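Local coordinates for protein lantibiotic dehydratase (Microbispora corallina, PDB 5EHK) that probably uses glutamyl-tRNA to dehydrate serine and threonine residues of a lantibiotic precursor peptide in the biosynthesis of NAI-107, at residues Ala615-Cys621 with Arg799-Ile803; Leu697-Asp703 with Arg750-Arg754; Glu912-Gly916 with Arg1072-Leu1077. One frame throughout, in Å; residues are numbered along the deposited sequence.

Interaction 1: Ala615-Cys621 with Arg799-Ile803; sequences ANLERLC and RPPHI
A two-pronged salt bridge clamps the turn 615-621 to the loop 799-803: Arg799 NE lies 2.7 Å from Glu618 OE2, and Arg799 NH2 donates to Glu618 OE1 at 3.1 Å. The carboxylate meets the edge of the guanidinium, which an extended aliphatic chain (chi1 m, chi2 and chi3 t) carries across the gap; Arg799 also pairs with Asp496. Farther along, a water bridges the segments, accepting weakly from Arg619 NH1 (2.7 Å) and donating to Pro800 O (2.7 Å). The main charge partner of Arg619 is Glu630 on strand 629-634, whose OE2 also accepts from His802 N, so one carboxylate serves both segments. Asn616 (chi1 p) shapes the turn: its OD1 accepts from Glu618 N at 2.8 Å and from Arg619 N at 3.0 Å, and its own N donates to Arg619 O at 3.1 Å. Leu617 and Glu618 have helical backbone angles, whereas Arg619 is extended. In the second segment, Pro800 and Pro801 are extended and polyproline-like (phi -65° and -68°, psi 153° and 163°). The closest CA approach is Asn616 to His802, 7.5 Å. His802 (chi1 t) points into the turn; one ring face lies against the Ala615 carbonyl, with Ala615 O 3.3 Å from His802 CE1. Around the ring sit Cys621 SG, 4.0 Å from His802 ND1, and Asn616 CB, 4.1 Å from His802 CD2. The turn is a beta-hairpin connection stabilised by an Asx turn and Asx motif, joining antiparallel strands 611-615 and 620-624 and held by the Pro800-Pro801 loop.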
ATOM      1  N   ALA A 615       1.799   2.792 -26.318  1.00 12.29           N
ATOM      2  CA  ALA A 615       2.740   2.425 -25.276  1.00 10.18           C
ATOM      3  C   ALA A 615       3.767   1.395 -25.741  1.00 15.73           C
ATOM      4  O   ALA A 615       3.482   0.568 -26.599  1.00 15.50           O
ATOM      5  CB  ALA A 615       1.990   1.896 -24.094  1.00  7.83           C
ATOM      6  N   ASN A 616       4.981   1.484 -25.207  1.00 15.91           N
ATOM      7  CA  ASN A 616       5.950   0.384 -25.301  1.00 15.03           C
ATOM      8  C   ASN A 616       6.377   0.026 -23.885  1.00 13.85           C
ATOM      9  O   ASN A 616       5.829   0.571 -22.926  1.00 11.97           O
ATOM     10  CB  ASN A 616       7.155   0.736 -26.191  1.00 13.90           C
ATOM     11  CG  ASN A 616       7.962   1.928 -25.675  1.00 14.30           C
ATOM     12  OD1 ASN A 616       8.051   2.191 -24.471  1.00 15.74           O
ATOM     13  ND2 ASN A 616       8.518   2.684 -26.607  1.00 16.70           N
ATOM     14  N   LEU A 617       7.365  -0.851 -23.742  1.00 15.22           N
ATOM     15  CA  LEU A 617       7.732  -1.334 -22.417  1.00 16.92           C
ATOM     16  C   LEU A 617       8.167  -0.228 -21.466  1.00 19.71           C
ATOM     17  O   LEU A 617       8.007  -0.358 -20.254  1.00 18.45           O
ATOM     18  CB  LEU A 617       8.781  -2.431 -22.483  1.00 15.44           C
ATOM     19  CG  LEU A 617       8.181  -3.744 -22.975  1.00 21.51           C
ATOM     20  CD1 LEU A 617       8.260  -3.852 -24.495  1.00 29.82           C
ATOM     21  CD2 LEU A 617       8.851  -4.925 -22.322  1.00 22.39           C
ATOM     22  N   GLU A 618       8.656   0.877 -22.017  1.00 17.85           N
ATOM     23  CA  GLU A 618       9.237   1.940 -21.209  1.00 16.29           C
ATOM     24  C   GLU A 618       8.339   3.156 -20.928  1.00 17.44           C
ATOM     25  O   GLU A 618       8.330   3.663 -19.810  1.00 23.04           O
ATOM     26  CB  GLU A 618      10.526   2.405 -21.883  1.00 25.08           C
ATOM     27  CG  GLU A 618      10.871   3.882 -21.680  1.00 32.06           C
ATOM     28  CD  GLU A 618      12.186   4.257 -22.365  1.00 42.37           C
ATOM     29  OE1 GLU A 618      13.256   4.103 -21.717  1.00 45.85           O
ATOM     30  OE2 GLU A 618      12.142   4.678 -23.553  1.00 38.43           O
ATOM     31  N   ARG A 619       7.563   3.600 -21.915  1.00 16.09           N
ATOM     32  CA  ARG A 619       6.829   4.868 -21.810  1.00 13.79           C
ATOM     33  C   ARG A 619       5.442   4.804 -22.453  1.00 13.69           C
ATOM     34  O   ARG A 619       5.169   3.945 -23.296  1.00 15.26           O
ATOM     35  CB  ARG A 619       7.638   5.992 -22.480  1.00 12.39           C
ATOM     36  CG  ARG A 619       8.190   5.570 -23.832  1.00 14.88           C
ATOM     37  CD  ARG A 619       9.100   6.587 -24.475  1.00 15.91           C
ATOM     38  NE  ARG A 619       8.418   7.256 -25.575  1.00 19.26           N
ATOM     39  CZ  ARG A 619       8.606   6.978 -26.859  1.00 21.37           C
ATOM     40  NH1 ARG A 619       9.476   6.047 -27.218  1.00 25.06           N
ATOM     41  NH2 ARG A 619       7.921   7.638 -27.785  1.00 16.51           N
ATOM     42  N   LEU A 620       4.567   5.713 -22.040  1.00 10.69           N
ATOM     43  CA  LEU A 620       3.373   6.023 -22.791  1.00 11.67           C
ATOM     44  C   LEU A 620       3.801   7.009 -23.829  1.00 11.84           C
ATOM     45  O   LEU A 620       4.833   7.637 -23.677  1.00 13.59           O
ATOM     46  CB  LEU A 620       2.357   6.696 -21.881  1.00 15.66           C
ATOM     47  CG  LEU A 620       1.643   5.765 -20.912  1.00 13.42           C
ATOM     48  CD1 LEU A 620       0.840   6.586 -19.900  1.00  9.17           C
ATOM     49  CD2 LEU A 620       0.756   4.849 -21.729  1.00  7.99           C
ATOM     50  N   CYS A 621       3.021   7.183 -24.882  1.00 14.18           N
ATOM     51  CA  CYS A 621       3.342   8.260 -25.838  1.00 18.13           C
ATOM     52  C   CYS A 621       2.182   8.807 -26.624  1.00 12.96           C
ATOM     53  O   CYS A 621       1.305   8.062 -27.060  1.00 15.58           O
ATOM     54  CB  CYS A 621       4.427   7.830 -26.802  1.00 19.94           C
ATOM     55  SG  CYS A 621       4.076   6.264 -27.463  1.00 28.14           S
ATOM     56  N   ARG A 799      15.375   8.989 -29.025  1.00 19.49           N
ATOM     57  CA  ARG A 799      14.407   7.918 -29.190  1.00 19.58           C
ATOM     58  C   ARG A 799      13.628   7.934 -30.508  1.00 17.77           C
ATOM     59  O   ARG A 799      13.104   8.970 -30.946  1.00 13.81           O
ATOM     60  CB  ARG A 799      13.434   7.911 -28.004  1.00 23.09           C
ATOM     61  CG  ARG A 799      14.014   7.328 -26.754  1.00 20.47           C
ATOM     62  CD  ARG A 799      13.005   7.381 -25.637  1.00 26.31           C
ATOM     63  NE  ARG A 799      13.533   6.766 -24.427  1.00 24.35           N
ATOM     64  CZ  ARG A 799      14.174   7.444 -23.494  1.00 24.54           C
ATOM     65  NH1 ARG A 799      14.343   8.745 -23.644  1.00 29.42           N
ATOM     66  NH2 ARG A 799      14.635   6.831 -22.415  1.00 28.87           N
ATOM     67  N   PRO A 800      13.531   6.762 -31.130  1.00 18.05           N
ATOM     68  CA  PRO A 800      12.707   6.557 -32.325  1.00 19.31           C
ATOM     69  C   PRO A 800      11.272   6.757 -31.922  1.00 19.42           C
ATOM     70  O   PRO A 800      10.976   6.516 -30.749  1.00 25.03           O
ATOM     71  CB  PRO A 800      12.906   5.077 -32.642  1.00 15.60           C
ATOM     72  CG  PRO A 800      14.077   4.642 -31.811  1.00 20.45           C
ATOM     73  CD  PRO A 800      14.098   5.511 -30.612  1.00 17.12           C
ATOM     74  N   PRO A 801      10.396   7.170 -32.850  1.00 16.85           N
ATOM     75  CA  PRO A 801       8.972   7.186 -32.503  1.00 17.99           C
ATOM     76  C   PRO A 801       8.459   5.796 -32.330  1.00 20.51           C
ATOM     77  O   PRO A 801       9.072   4.824 -32.754  1.00 20.22           O
ATOM     78  CB  PRO A 801       8.302   7.799 -33.739  1.00 24.41           C
ATOM     79  CG  PRO A 801       9.245   7.579 -34.835  1.00 21.68           C
ATOM     80  CD  PRO A 801      10.631   7.689 -34.203  1.00 18.90           C
ATOM     81  N   HIS A 802       7.313   5.703 -31.686  1.00 28.67           N
ATOM     82  CA  HIS A 802       6.637   4.437 -31.557  1.00 34.38           C
ATOM     83  C   HIS A 802       5.330   4.650 -32.206  1.00 35.23           C
ATOM     84  O   HIS A 802       4.395   5.111 -31.557  1.00 35.86           O
ATOM     85  CB  HIS A 802       6.369   4.103 -30.097  1.00 36.60           C
ATOM     86  CG  HIS A 802       5.498   2.901 -29.921  1.00 43.42           C
ATOM     87  ND1 HIS A 802       4.137   2.996 -29.722  1.00 37.93           N
ATOM     88  CD2 HIS A 802       5.786   1.578 -29.948  1.00 43.41           C
ATOM     89  CE1 HIS A 802       3.626   1.783 -29.610  1.00 34.75           C
ATOM     90  NE2 HIS A 802       4.606   0.906 -29.739  1.00 45.89           N
ATOM     91  N   ILE A 803       5.263   4.368 -33.496  1.00 36.00           N
ATOM     92  CA  ILE A 803       4.010   4.589 -34.197  1.00 45.62           C
ATOM     93  C   ILE A 803       3.400   3.284 -34.696  1.00 46.17           C
ATOM     94  O   ILE A 803       3.931   2.624 -35.593  1.00 46.19           O
ATOM     95  CB  ILE A 803       4.178   5.557 -35.378  1.00 43.69           C
ATOM     96  CG1 ILE A 803       4.919   6.813 -34.930  1.00 33.27           C
ATOM     97  CG2 ILE A 803       2.826   5.874 -35.978  1.00 37.99           C
ATOM     98  CD1 ILE A 803       4.217   7.544 -33.852  1.00 29.72           C
TER
HETATM   99  O   HOH W   1      10.947   4.511 -28.933  1.00 24.16           O

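Interaction 2: Leu697-Asp703 with Arg750-Arg754; sequences LRGPADD and RDELR
Loop 697-703 lies along one side of helix 743-755, with CA atoms nearest at Arg698-Leu753 (6.9 Å), Ala701-Arg750 (5.7 Å) and Asp702-Arg754 (6.2 Å). Leu753 (chi1 t, chi2 p) points at the loop and sets its CD2 3.7 Å from CB of Leu697 (m, t), which also packs on Trp710 and Trp717. Arg750 is fully extended, every chi near 180°, so that its CG sits 4.0 Å from Ala701 CB and its guanidinium reaches the loop's far end; NH2 comes within 2.6 Å of Asp703 O, at an angle too poor for a hydrogen bond. Arg754 (m, t, p, t) kinks at chi3 so that its end nears the loop, bringing NE 3.6 Å from Asp702 CB and laying a guanidinium face over Asp702 CA. The loop coils through helical angles at 698-700, with Ala701 N bonded to Leu697 O (3.0 Å), then turns at Asp702, where phi is +63°. This is loop-on-helix packing, a leucine pair and two arginine stems joining the connection between strand 685-693 and helix 707-721 to helix 743-755.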
ATOM      1  N   LEU A 697       9.927  25.572  19.583  1.00 44.81           N
ATOM      2  CA  LEU A 697       9.416  26.916  19.769  1.00 46.77           C
ATOM      3  C   LEU A 697       7.888  26.980  19.712  1.00 48.33           C
ATOM      4  O   LEU A 697       7.302  28.047  19.920  1.00 49.05           O
ATOM      5  CB  LEU A 697      10.028  27.854  18.725  1.00 46.45           C
ATOM      6  CG  LEU A 697      11.508  28.206  18.850  1.00 38.21           C
ATOM      7  CD1 LEU A 697      11.988  28.830  17.564  1.00 34.64           C
ATOM      8  CD2 LEU A 697      11.709  29.163  19.990  1.00 43.91           C
ATOM      9  N   ARG A 698       7.242  25.849  19.430  1.00 45.13           N
ATOM     10  CA  ARG A 698       5.795  25.863  19.213  1.00 49.37           C
ATOM     11  C   ARG A 698       5.052  26.106  20.514  1.00 55.20           C
ATOM     12  O   ARG A 698       4.146  26.940  20.577  1.00 50.13           O
ATOM     13  CB  ARG A 698       5.322  24.556  18.585  1.00 46.95           C
ATOM     14  CG  ARG A 698       5.663  24.432  17.121  1.00 51.49           C
ATOM     15  CD  ARG A 698       5.452  23.013  16.649  1.00 57.40           C
ATOM     16  NE  ARG A 698       6.045  22.778  15.336  1.00 60.53           N
ATOM     17  CZ  ARG A 698       6.253  21.569  14.820  1.00 59.72           C
ATOM     18  NH1 ARG A 698       5.924  20.486  15.510  1.00 56.02           N
ATOM     19  NH2 ARG A 698       6.797  21.441  13.616  1.00 59.64           N
ATOM     20  N   GLY A 699       5.454  25.373  21.547  1.00 48.22           N
ATOM     21  CA  GLY A 699       4.913  25.546  22.879  1.00 51.96           C
ATOM     22  C   GLY A 699       5.174  26.906  23.506  1.00 54.34           C
ATOM     23  O   GLY A 699       4.262  27.482  24.097  1.00 64.31           O
ATOM     24  N   PRO A 700       6.422  27.411  23.426  1.00 48.13           N
ATOM     25  CA  PRO A 700       6.697  28.765  23.931  1.00 51.71           C
ATOM     26  C   PRO A 700       6.002  29.866  23.131  1.00 53.14           C
ATOM     27  O   PRO A 700       5.766  30.953  23.660  1.00 58.34           O
ATOM     28  CB  PRO A 700       8.218  28.884  23.815  1.00 47.90           C
ATOM     29  CG  PRO A 700       8.711  27.496  23.899  1.00 46.12           C
ATOM     30  CD  PRO A 700       7.665  26.653  23.214  1.00 47.52           C
ATOM     31  N   ALA A 701       5.708  29.598  21.865  1.00 52.98           N
ATOM     32  CA  ALA A 701       4.816  30.458  21.106  1.00 61.44           C
ATOM     33  C   ALA A 701       3.422  30.142  21.641  1.00 71.62           C
ATOM     34  O   ALA A 701       3.258  29.132  22.317  1.00 73.01           O
ATOM     35  CB  ALA A 701       4.912  30.147  19.642  1.00 57.58           C
ATOM     36  N   ASP A 702       2.445  31.016  21.396  1.00 69.24           N
ATOM     37  CA  ASP A 702       1.041  30.826  21.843  1.00 82.97           C
ATOM     38  C   ASP A 702       0.722  30.757  23.360  1.00 86.80           C
ATOM     39  O   ASP A 702      -0.446  30.887  23.751  1.00 87.04           O
ATOM     40  CB  ASP A 702       0.338  29.672  21.083  1.00 82.28           C
ATOM     41  CG  ASP A 702       0.772  28.277  21.552  1.00 83.33           C
ATOM     42  OD1 ASP A 702       0.848  28.025  22.779  1.00 81.15           O
ATOM     43  OD2 ASP A 702       1.050  27.425  20.676  1.00 88.21           O
ATOM     44  N   ASP A 703       1.732  30.556  24.205  1.00 80.54           N
ATOM     45  CA  ASP A 703       1.533  30.706  25.642  1.00 80.49           C
ATOM     46  C   ASP A 703       1.189  32.164  25.896  1.00 90.44           C
ATOM     47  O   ASP A 703       1.972  33.056  25.560  1.00 91.12           O
ATOM     48  CB  ASP A 703       2.798  30.328  26.416  1.00 77.41           C
ATOM     49  CG  ASP A 703       2.729  30.726  27.884  1.00 85.36           C
ATOM     50  OD1 ASP A 703       2.121  29.975  28.675  1.00 91.95           O
ATOM     51  OD2 ASP A 703       3.285  31.786  28.250  1.00 79.04           O
ATOM     52  N   ARG A 750       6.756  34.913  16.012  1.00 40.96           N
ATOM     53  CA  ARG A 750       5.896  34.181  16.929  1.00 47.65           C
ATOM     54  C   ARG A 750       4.520  33.994  16.313  1.00 49.42           C
ATOM     55  O   ARG A 750       3.963  32.900  16.338  1.00 56.02           O
ATOM     56  CB  ARG A 750       5.792  34.891  18.277  1.00 58.78           C
ATOM     57  CG  ARG A 750       5.001  34.131  19.343  1.00 58.67           C
ATOM     58  CD  ARG A 750       5.022  34.926  20.640  1.00 61.48           C
ATOM     59  NE  ARG A 750       4.287  34.300  21.735  1.00 65.34           N
ATOM     60  CZ  ARG A 750       4.290  34.771  22.977  1.00 67.27           C
ATOM     61  NH1 ARG A 750       4.975  35.871  23.262  1.00 65.38           N
ATOM     62  NH2 ARG A 750       3.605  34.157  23.931  1.00 73.54           N
ATOM     63  N   ASP A 751       3.977  35.070  15.754  1.00 48.75           N
ATOM     64  CA  ASP A 751       2.667  35.033  15.123  1.00 48.14           C
ATOM     65  C   ASP A 751       2.692  34.082  13.938  1.00 51.20           C
ATOM     66  O   ASP A 751       1.755  33.310  13.720  1.00 51.62           O
ATOM     67  CB  ASP A 751       2.280  36.429  14.642  1.00 49.86           C
ATOM     68  CG  ASP A 751       0.817  36.529  14.249  1.00 58.10           C
ATOM     69  OD1 ASP A 751      -0.019  35.806  14.836  1.00 65.54           O
ATOM     70  OD2 ASP A 751       0.504  37.326  13.339  1.00 59.11           O
ATOM     71  N   GLU A 752       3.776  34.145  13.172  1.00 52.26           N
ATOM     72  CA  GLU A 752       3.919  33.307  11.989  1.00 52.94           C
ATOM     73  C   GLU A 752       4.020  31.827  12.352  1.00 51.88           C
ATOM     74  O   GLU A 752       3.580  30.968  11.586  1.00 48.77           O
ATOM     75  CB  GLU A 752       5.118  33.750  11.143  1.00 44.76           C
ATOM     76  CG  GLU A 752       5.232  33.039   9.805  1.00 43.50           C
ATOM     77  CD  GLU A 752       4.126  33.418   8.822  1.00 54.61           C
ATOM     78  OE1 GLU A 752       3.721  34.601   8.768  1.00 50.46           O
ATOM     79  OE2 GLU A 752       3.652  32.516   8.100  1.00 59.39           O
ATOM     80  N   LEU A 753       4.625  31.530  13.502  1.00 50.46           N
ATOM     81  CA  LEU A 753       4.764  30.146  13.948  1.00 49.19           C
ATOM     82  C   LEU A 753       3.464  29.569  14.510  1.00 49.37           C
ATOM     83  O   LEU A 753       3.132  28.413  14.255  1.00 48.33           O
ATOM     84  CB  LEU A 753       5.910  29.994  14.948  1.00 45.98           C
ATOM     85  CG  LEU A 753       6.204  28.554  15.385  1.00 46.72           C
ATOM     86  CD1 LEU A 753       6.223  27.613  14.194  1.00 43.49           C
ATOM     87  CD2 LEU A 753       7.525  28.480  16.132  1.00 46.41           C
ATOM     88  N   ARG A 754       2.728  30.375  15.265  1.00 51.25           N
ATOM     89  CA  ARG A 754       1.425  29.953  15.762  1.00 53.60           C
ATOM     90  C   ARG A 754       0.561  29.637  14.558  1.00 53.87           C
ATOM     91  O   ARG A 754      -0.205  28.672  14.548  1.00 55.45           O
ATOM     92  CB  ARG A 754       0.773  31.069  16.586  1.00 59.35           C
ATOM     93  CG  ARG A 754       1.550  31.493  17.836  1.00 66.40           C
ATOM     94  CD  ARG A 754       0.935  32.726  18.503  1.00 68.02           C
ATOM     95  NE  ARG A 754      -0.432  32.476  18.958  1.00 85.03           N
ATOM     96  CZ  ARG A 754      -1.221  33.392  19.516  1.00 83.85           C
ATOM     97  NH1 ARG A 754      -0.784  34.632  19.693  1.00 75.68           N
ATOM     98  NH2 ARG A 754      -2.449  33.065  19.895  1.00 86.61           N
TER

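Interaction 3: Glu912-Gly916 with Arg1072-Leu1077; sequences ERYGG and RLVGSL
Ser1076 OG is the polar hub between turn 912-916 and helix 1068-1085. It accepts from Arg913 NH2 at 2.9 Å and, weakly, from Arg913 NE at 3.2 Å, while donating to the carbonyl one turn back, Arg1072 O, at 3.1 Å. That carbonyl is shared, for Ser1076 N also donates to Arg1072 O (2.8 Å) in the helical pattern; Leu1077 N to Leu1073 O (2.9 Å) repeats it. The serine's m rotamer permits this double role. Arg913 (m, t, p) offers its guanidinium edge to the serine and a face to Arg1072, whose NH2 stands 2.8 Å from Arg913 NH1: two donors of like charge in face contact, not bonded to each other. Arg913 O receives a CA-H...O contact from Leu1073 CA (3.6 Å). The backbones are nearest at Tyr914-Leu1073, CA to CA 5.1 Å. Tyr914 (chi1 m) brings its ring to the helix, its edge toward Leu1077 CD2 (4.0 Å from Tyr914 CE1) and its OH 3.5 Å from Ser1076 CB, and meets Phe927 edge-to-face. The end of a 3-10 segment, followed by Gly915 and Gly916 at positive phi leading toward helix 920-942, thus docks on a helix within the largely helical C-terminal part of the dehydratase.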
ATOM      1  N   GLU A 912      -6.864 -11.300 -32.079  1.00 30.65           N
ATOM      2  CA  GLU A 912      -5.682 -10.591 -32.566  1.00 35.02           C
ATOM      3  C   GLU A 912      -4.362 -11.173 -32.014  1.00 34.44           C
ATOM      4  O   GLU A 912      -3.384 -11.269 -32.750  1.00 30.91           O
ATOM      5  CB  GLU A 912      -5.797  -9.065 -32.371  1.00 34.67           C
ATOM      6  CG  GLU A 912      -6.014  -8.590 -30.926  1.00 40.03           C
ATOM      7  CD  GLU A 912      -7.472  -8.722 -30.451  1.00 47.08           C
ATOM      8  OE1 GLU A 912      -8.354  -9.021 -31.292  1.00 49.01           O
ATOM      9  OE2 GLU A 912      -7.732  -8.530 -29.236  1.00 44.28           O
ATOM     10  N   ARG A 913      -4.341 -11.599 -30.750  1.00 31.60           N
ATOM     11  CA  ARG A 913      -3.171 -12.317 -30.234  1.00 35.68           C
ATOM     12  C   ARG A 913      -2.946 -13.632 -30.998  1.00 34.08           C
ATOM     13  O   ARG A 913      -1.832 -14.169 -31.021  1.00 39.78           O
ATOM     14  CB  ARG A 913      -3.301 -12.649 -28.747  1.00 38.54           C
ATOM     15  CG  ARG A 913      -3.373 -11.468 -27.804  1.00 53.65           C
ATOM     16  CD  ARG A 913      -3.481 -11.971 -26.370  1.00 55.46           C
ATOM     17  NE  ARG A 913      -2.281 -12.709 -25.974  1.00 53.07           N
ATOM     18  CZ  ARG A 913      -1.296 -12.192 -25.239  1.00 68.11           C
ATOM     19  NH1 ARG A 913      -1.393 -10.948 -24.788  1.00 68.86           N
ATOM     20  NH2 ARG A 913      -0.226 -12.923 -24.924  1.00 62.89           N
ATOM     21  N   TYR A 914      -4.004 -14.168 -31.599  1.00 27.47           N
ATOM     22  CA  TYR A 914      -3.906 -15.475 -32.241  1.00 31.77           C
ATOM     23  C   TYR A 914      -4.148 -15.437 -33.749  1.00 32.30           C
ATOM     24  O   TYR A 914      -4.831 -16.307 -34.297  1.00 31.07           O
ATOM     25  CB  TYR A 914      -4.851 -16.474 -31.566  1.00 25.91           C
ATOM     26  CG  TYR A 914      -4.522 -16.658 -30.114  1.00 25.51           C
ATOM     27  CD1 TYR A 914      -3.741 -17.718 -29.681  1.00 21.56           C
ATOM     28  CD2 TYR A 914      -4.972 -15.744 -29.173  1.00 27.03           C
ATOM     29  CE1 TYR A 914      -3.439 -17.860 -28.342  1.00 26.24           C
ATOM     30  CE2 TYR A 914      -4.678 -15.873 -27.845  1.00 22.15           C
ATOM     31  CZ  TYR A 914      -3.911 -16.923 -27.430  1.00 25.95           C
ATOM     32  OH  TYR A 914      -3.628 -17.036 -26.091  1.00 25.50           O
ATOM     33  N   GLY A 915      -3.612 -14.425 -34.423  1.00 26.71           N
ATOM     34  CA  GLY A 915      -3.651 -14.431 -35.870  1.00 27.37           C
ATOM     35  C   GLY A 915      -4.895 -13.852 -36.520  1.00 32.30           C
ATOM     36  O   GLY A 915      -5.001 -13.843 -37.746  1.00 39.17           O
ATOM     37  N   GLY A 916      -5.854 -13.396 -35.721  1.00 22.46           N
ATOM     38  CA  GLY A 916      -7.018 -12.728 -36.277  1.00 22.86           C
ATOM     39  C   GLY A 916      -8.249 -13.585 -36.482  1.00 21.95           C
ATOM     40  O   GLY A 916      -8.204 -14.799 -36.328  1.00 26.77           O
ATOM     41  N   ARG A1072       4.596 -13.930 -31.317  1.00 35.79           N
ATOM     42  CA  ARG A1072       3.676 -13.645 -30.239  1.00 39.00           C
ATOM     43  C   ARG A1072       2.588 -14.724 -30.147  1.00 39.96           C
ATOM     44  O   ARG A1072       2.176 -15.104 -29.055  1.00 36.71           O
ATOM     45  CB  ARG A1072       3.068 -12.249 -30.413  1.00 45.24           C
ATOM     46  CG  ARG A1072       1.749 -12.037 -29.667  1.00 53.47           C
ATOM     47  CD  ARG A1072       1.267 -10.610 -29.867  1.00 69.77           C
ATOM     48  NE  ARG A1072       0.366 -10.158 -28.809  1.00 77.14           N
ATOM     49  CZ  ARG A1072       0.764  -9.734 -27.610  1.00 69.62           C
ATOM     50  NH1 ARG A1072       2.055  -9.717 -27.290  1.00 55.59           N
ATOM     51  NH2 ARG A1072      -0.138  -9.331 -26.724  1.00 62.69           N
ATOM     52  N   LEU A1073       2.132 -15.212 -31.296  1.00 36.71           N
ATOM     53  CA  LEU A1073       1.079 -16.224 -31.339  1.00 33.34           C
ATOM     54  C   LEU A1073       1.494 -17.485 -30.607  1.00 32.77           C
ATOM     55  O   LEU A1073       0.844 -17.893 -29.636  1.00 28.16           O
ATOM     56  CB  LEU A1073       0.763 -16.585 -32.790  1.00 30.77           C
ATOM     57  CG  LEU A1073      -0.490 -17.370 -33.171  1.00 28.71           C
ATOM     58  CD1 LEU A1073      -0.644 -17.290 -34.680  1.00 29.82           C
ATOM     59  CD2 LEU A1073      -0.457 -18.820 -32.744  1.00 24.06           C
ATOM     60  N   VAL A1074       2.557 -18.118 -31.099  1.00 29.38           N
ATOM     61  CA  VAL A1074       3.007 -19.377 -30.534  1.00 24.25           C
ATOM     62  C   VAL A1074       3.388 -19.164 -29.074  1.00 27.21           C
ATOM     63  O   VAL A1074       3.073 -19.994 -28.219  1.00 23.75           O
ATOM     64  CB  VAL A1074       4.152 -20.015 -31.364  1.00 26.45           C
ATOM     65  CG1 VAL A1074       4.542 -21.365 -30.800  1.00 28.44           C
ATOM     66  CG2 VAL A1074       3.730 -20.191 -32.797  1.00 25.85           C
ATOM     67  N   GLY A1075       4.013 -18.023 -28.788  1.00 28.97           N
ATOM     68  CA  GLY A1075       4.360 -17.670 -27.424  1.00 25.56           C
ATOM     69  C   GLY A1075       3.121 -17.608 -26.545  1.00 26.16           C
ATOM     70  O   GLY A1075       3.149 -18.031 -25.390  1.00 26.90           O
ATOM     71  N   SER A1076       2.026 -17.086 -27.091  1.00 29.03           N
ATOM     72  CA  SER A1076       0.765 -17.054 -26.365  1.00 28.66           C
ATOM     73  C   SER A1076       0.323 -18.486 -26.134  1.00 27.28           C
ATOM     74  O   SER A1076      -0.061 -18.847 -25.018  1.00 28.87           O
ATOM     75  CB  SER A1076      -0.336 -16.327 -27.156  1.00 29.86           C
ATOM     76  OG  SER A1076      -0.241 -14.922 -27.049  1.00 32.67           O
ATOM     77  N   LEU A1077       0.418 -19.308 -27.178  1.00 23.99           N
ATOM     78  CA  LEU A1077       0.022 -20.704 -27.069  1.00 17.64           C
ATOM     79  C   LEU A1077       0.878 -21.441 -26.036  1.00 21.13           C
ATOM     80  O   LEU A1077       0.354 -22.248 -25.274  1.00 23.10           O
ATOM     81  CB  LEU A1077       0.036 -21.397 -28.429  1.00 17.29           C
ATOM     82  CG  LEU A1077      -1.133 -21.146 -29.391  1.00 15.37           C
ATOM     83  CD1 LEU A1077      -0.901 -21.820 -30.718  1.00 12.53           C
ATOM     84  CD2 LEU A1077      -2.436 -21.654 -28.793  1.00 16.58           C
TER

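From the N terminus, the chain first enters interaction 1 at 615-621, then makes strand 685-693 and reaches loop 697-703, which opens interaction 2. Helix 743-755 closes that loop at 750-754, so interaction 2 is nested within the longer excursion that ends when 799-803 returns to the hairpin. Interaction 1 thus ties a strand turn of the seven-stranded sheet to the connection between strands 785-792 and 819-824. Interaction 3 follows in series, closing a mostly helical excursion from 912-916 to 1072-1077. Interactions 1 and 3 have nearest atoms about 9 Å apart without touching; the centres of interactions 2 and 3 are 68 Å apart, on opposite sides of the chain's centre.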